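Local coordinates for protein CopN (Chlamydia pneumoniae, PDB 4NRH) that probably acts as a gatekeeper of type III secretion, working with the chaperone Scc3 to direct the secretion of translocator proteins, at residues A[256-259]-A[260-263]. Residues are numbered along the deposited sequence; the frame is centred on the assembly and turned at random.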
loop_
_atom_site.group_PDB
_atom_site.type_symbol
_atom_site.label_atom_id
_atom_site.label_comp_id
_atom_site.label_asym_id
_atom_site.label_seq_id
_atom_site.Cartn_x
_atom_site.Cartn_y
_atom_site.Cartn_z
ATOM N N GLY A 256 10.359 15.796 26.146
ATOM C CA GLY A 256 10.407 16.668 27.308
ATOM C C GLY A 256 9.596 17.941 27.145
ATOM O O GLY A 256 8.755 18.040 26.252
ATOM N N ASP A 257 9.846 18.916 28.015
ATOM C CA ASP A 257 8.980 20.088 28.125
ATOM C C ASP A 257 9.539 21.374 27.512
ATOM O O ASP A 257 8.889 22.419 27.576
ATOM C CB ASP A 257 8.642 20.342 29.596
ATOM C CG ASP A 257 7.781 19.247 30.191
ATOM O OD1 ASP A 257 6.898 18.729 29.474
ATOM O OD2 ASP A 257 7.984 18.906 31.374
ATOM N N ASP A 258 10.736 21.313 26.935
ATOM C CA ASP A 258 11.309 22.493 26.289
ATOM C C ASP A 258 10.450 22.901 25.094
ATOM O O ASP A 258 10.141 22.076 24.235
ATOM C CB ASP A 258 12.752 22.233 25.852
ATOM C CG ASP A 258 13.379 23.435 25.172
ATOM O OD1 ASP A 258 13.217 23.579 23.942
ATOM O OD2 ASP A 258 14.031 24.239 25.871
ATOM N N VAL A 259 10.071 24.175 25.048
ATOM C CA VAL A 259 9.115 24.660 24.056
ATOM C C VAL A 259 9.617 24.521 22.616
ATOM O O VAL A 259 8.853 24.146 21.726
ATOM C CB VAL A 259 8.732 26.141 24.333
ATOM C CG1 VAL A 259 9.965 27.037 24.386
ATOM C CG2 VAL A 259 7.721 26.640 23.308
ATOM N N ASP A 260 10.896 24.801 22.388
ATOM C CA ASP A 260 11.473 24.668 21.054
ATOM C C ASP A 260 11.571 23.202 20.645
ATOM O O ASP A 260 11.442 22.864 19.469
ATOM C CB ASP A 260 12.852 25.325 20.993
ATOM C CG ASP A 260 12.803 26.814 21.270
ATOM O OD1 ASP A 260 12.319 27.565 20.398
ATOM O OD2 ASP A 260 13.249 27.234 22.359
ATOM N N SER A 261 11.799 22.337 21.628
ATOM C CA SER A 261 11.881 20.902 21.386
ATOM C C SER A 261 10.513 20.347 21.004
ATOM O O SER A 261 10.383 19.611 20.026
ATOM C CB SER A 261 12.421 20.177 22.620
ATOM O OG SER A 261 13.739 20.601 22.921
ATOM N N VAL A 262 9.502 20.699 21.792
ATOM C CA VAL A 262 8.133 20.264 21.548
ATOM C C VAL A 262 7.639 20.767 20.193
ATOM O O VAL A 262 7.080 20.004 19.403
ATOM C CB VAL A 262 7.181 20.756 22.656
ATOM C CG1 VAL A 262 5.733 20.475 22.285
ATOM C CG2 VAL A 262 7.533 20.102 23.981
ATOM N N THR A 263 7.854 22.054 19.937
ATOM C CA THR A 263 7.499 22.671 18.663
ATOM C C THR A 263 8.176 21.969 17.487
ATOM O O THR A 263 7.546 21.712 16.460
ATOM C CB THR A 263 7.877 24.168 18.645
ATOM O OG1 THR A 263 7.131 24.862 19.653
ATOM C CG2 THR A 263 7.582 24.787 17.286
HETATM O O HOH W 1 13.780 26.564 24.793
#
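An aspartate N-cap starts helix 259-272: Asp258 reaches Ser261, three residues on. OD1 of Asp258 accepts a hydrogen bond from Ser261 N at 3.0 Å. The N-H points somewhat off the oxygen, at 146°, and meets the lone pair of OD1 that faces away from OD2. With CG anti to the backbone N (chi1 180°), the carboxylate swings forward over the first turn. The hydroxyl OG of Ser261 also lies 3.2 Å from Asp258 OD1. The N-terminal end of the helix would probably stabilise the negative charge on this carboxylate.

The other oxygen of the cap works through water. One water donates to Asp258 OD2 and to Asp260 OD2, 2.6 Å from each. It links two carboxylates whose like charges lie close together, and so probably eases their repulsion.

The turn joins helix 244-255 to helix 259-272 within the third helical domain of this YopN/LcrE-type protein. Gly256, just past the end of helix 244-255, leaves the helical angles with positive phi. Its O touches CG2 of Val262 at 3.3 Å, where this buried valine packs against the loop backbone.

Behind the cap the regular helix begins. Val262 N bonds to Asp258 O at 2.9 Å, almost straight. Val259 O takes two donors from Thr263, the backbone N and the hydroxyl OG1, at 2.9 Å and 2.8 Å. They come from opposite faces of the carbonyl plane. OG1 stands beside its own backbone N (chi1 -63°), which points it toward the N-terminal end of the helix, onto that carbonyl. Val262 also packs on Val251 and Arg252 of helix 244-255. Ile218 lies against Asp258, Asp260 and Ser261, while on helix 284-301 Val301 touches Val259, Val262 and Thr263.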